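Side-chain contact in B12-binding domain-containing protein (Kitasatospora setae, PDB 6WTE), which binds cobalamin and a [4Fe-4S] cluster and, as the radical SAM methylase TsrM, transfers methyl groups by a non-radical route: residues Phe113-Val116 with Glu117-Gly120. Sequence-based numbering, arbitrary orientation.
Sequences FALV and EYFG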
ATOM      1  N   PHE A 113     -15.208  -5.094   6.482  1.00 10.14           N
ATOM      2  CA  PHE A 113     -16.629  -5.206   6.800  1.00 10.39           C
ATOM      3  C   PHE A 113     -17.379  -3.941   6.396  1.00 10.55           C
ATOM      4  O   PHE A 113     -18.471  -4.017   5.821  1.00 11.70           O
ATOM      5  CB  PHE A 113     -16.828  -5.481   8.296  1.00 10.51           C
ATOM      6  CG  PHE A 113     -16.353  -6.835   8.741  1.00 10.45           C
ATOM      7  CD1 PHE A 113     -15.008  -7.076   8.956  1.00 11.67           C
ATOM      8  CD2 PHE A 113     -17.256  -7.863   8.956  1.00 11.11           C
ATOM      9  CE1 PHE A 113     -14.569  -8.324   9.380  1.00 12.62           C
ATOM     10  CE2 PHE A 113     -16.824  -9.110   9.380  1.00 13.32           C
ATOM     11  CZ  PHE A 113     -15.481  -9.340   9.590  1.00 12.54           C
ATOM     12  N   ALA A 114     -16.812  -2.773   6.707  1.00 10.88           N
ATOM     13  CA  ALA A 114     -17.433  -1.518   6.299  1.00 12.38           C
ATOM     14  C   ALA A 114     -17.579  -1.448   4.789  1.00 10.72           C
ATOM     15  O   ALA A 114     -18.600  -0.983   4.276  1.00 10.96           O
ATOM     16  CB  ALA A 114     -16.614  -0.331   6.808  1.00 10.77           C
ATOM     17  N   LEU A 115     -16.565  -1.907   4.054  1.00 13.38           N
ATOM     18  CA  LEU A 115     -16.613  -1.778   2.607  1.00 10.56           C
ATOM     19  C   LEU A 115     -17.562  -2.791   1.979  1.00 12.46           C
ATOM     20  O   LEU A 115     -18.239  -2.469   0.997  1.00 12.32           O
ATOM     21  CB  LEU A 115     -15.204  -1.905   2.023  1.00 10.90           C
ATOM     22  CG  LEU A 115     -14.355  -0.665   2.307  1.00 10.79           C
ATOM     23  CD1 LEU A 115     -12.980  -0.774   1.648  1.00 12.38           C
ATOM     24  CD2 LEU A 115     -15.081   0.585   1.831  1.00 12.31           C
ATOM     25  N   VAL A 116     -17.635  -4.015   2.517  1.00 11.94           N
ATOM     26  CA  VAL A 116     -18.634  -4.956   2.019  1.00 10.67           C
ATOM     27  C   VAL A 116     -20.024  -4.337   2.121  1.00 13.47           C
ATOM     28  O   VAL A 116     -20.818  -4.380   1.173  1.00 12.58           O
ATOM     29  CB  VAL A 116     -18.564  -6.296   2.775  1.00 11.75           C
ATOM     30  CG1 VAL A 116     -19.821  -7.102   2.502  1.00 11.58           C
ATOM     31  CG2 VAL A 116     -17.355  -7.111   2.341  1.00 10.39           C
ATOM     32  N   GLU A 117     -20.324  -3.712   3.264  1.00 12.97           N
ATOM     33  CA  GLU A 117     -21.644  -3.118   3.452  1.00 13.35           C
ATOM     34  C   GLU A 117     -21.811  -1.850   2.621  1.00 12.99           C
ATOM     35  O   GLU A 117     -22.874  -1.629   2.026  1.00 12.37           O
ATOM     36  CB  GLU A 117     -21.881  -2.844   4.942  1.00 11.51           C
ATOM     37  CG  GLU A 117     -21.768  -4.102   5.808  1.00 12.95           C
ATOM     38  CD  GLU A 117     -22.275  -3.905   7.225  1.00 14.52           C
ATOM     39  OE1 GLU A 117     -22.747  -2.794   7.541  1.00 14.31           O
ATOM     40  OE2 GLU A 117     -22.180  -4.858   8.031  1.00 13.98           O
ATOM     41  N   TYR A 118     -20.771  -1.011   2.558  1.00 11.58           N
ATOM     42  CA  TYR A 118     -20.843   0.224   1.777  1.00 12.13           C
ATOM     43  C   TYR A 118     -21.023  -0.068   0.291  1.00 13.08           C
ATOM     44  O   TYR A 118     -21.841   0.565  -0.386  1.00 14.49           O
ATOM     45  CB  TYR A 118     -19.574   1.048   2.012  1.00 12.42           C
ATOM     46  CG  TYR A 118     -19.441   2.314   1.195  1.00 11.63           C
ATOM     47  CD1 TYR A 118     -20.249   3.419   1.440  1.00 11.99           C
ATOM     48  CD2 TYR A 118     -18.476   2.420   0.201  1.00 12.78           C
ATOM     49  CE1 TYR A 118     -20.107   4.586   0.707  1.00 14.81           C
ATOM     50  CE2 TYR A 118     -18.325   3.586  -0.541  1.00 12.71           C
ATOM     51  CZ  TYR A 118     -19.140   4.661  -0.283  1.00 16.27           C
ATOM     52  OH  TYR A 118     -18.985   5.811  -1.019  1.00 18.92           O
ATOM     53  N   PHE A 119     -20.249  -1.018  -0.238  1.00 11.63           N
ATOM     54  CA  PHE A 119     -20.352  -1.364  -1.655  1.00 13.18           C
ATOM     55  C   PHE A 119     -21.617  -2.147  -1.969  1.00 16.07           C
ATOM     56  O   PHE A 119     -22.016  -2.216  -3.139  1.00 13.88           O
ATOM     57  CB  PHE A 119     -19.145  -2.189  -2.096  1.00 14.59           C
ATOM     58  CG  PHE A 119     -17.841  -1.434  -2.099  1.00 11.64           C
ATOM     59  CD1 PHE A 119     -17.800  -0.070  -2.339  1.00 11.93           C
ATOM     60  CD2 PHE A 119     -16.654  -2.108  -1.891  1.00 10.65           C
ATOM     61  CE1 PHE A 119     -16.584   0.613  -2.357  1.00 10.97           C
ATOM     62  CE2 PHE A 119     -15.447  -1.440  -1.903  1.00 13.37           C
ATOM     63  CZ  PHE A 119     -15.415  -0.073  -2.135  1.00 12.72           C
ATOM     64  N   GLY A 120     -22.239  -2.752  -0.962  1.00 12.91           N
ATOM     65  CA  GLY A 120     -23.426  -3.552  -1.197  1.00 13.96           C
ATOM     66  C   GLY A 120     -23.153  -4.861  -1.896  1.00 17.42           C
ATOM     67  O   GLY A 120     -23.976  -5.310  -2.702  1.00 16.22           O
TER
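Leu115 meets Tyr118 and Phe119 one turn further along helix 112-119, a local apolar contact within the B12-binding domain. The Leu115 and Phe119 side chains lie side by side and point the same way. Leu115 CD2 sits over one face of the Phe119 ring, 4.0 Å from CZ, and Leu115 CB is 4.0 Å from Phe119 CE2. Phe119 has CG anti to its carbonyl carbon (chi1 -68°), which lays the ring back along the helix onto Leu115. Leu115 CD2 also approaches Tyr118 CD2 at 4.2 Å, at a slant. Tyr118 instead has CG anti to the backbone N (chi1 176°), and its ring leads off toward Phe465. With an alanine at Phe119, Leu115 CD2 would probably lose the ring face it rests on, and a gap would open toward helix 83-96.

Three helical backbone bonds tie the turns together; Phe119 N to Leu115 O, at 2.8 Å, joins the two packed residues. Gly120, with positive phi, is the C-prime residue of a Schellman motif that ends the helix. In it the next residue's N reaches back to Val116 O. Gly120 N makes two weak bonds, to Val116 O at 3.0 Å and to Glu117 O at 3.3 Å. Glu117 is extended beyond CG, which passes 3.3 Å from Phe113 O, and its OE2 accepts a hydrogen bond from Ala160 N.

Leu115 approaches Thr71, a cobalamin-binding residue. Helix 83-96 packs on Tyr118 and Phe119, Phe108 of helix 106-109 touches Leu115, Val116 and Phe119, strand 153-156 meets Phe113 and Val116, and helix 456-461 lies against Phe113, Ala114 and Glu117.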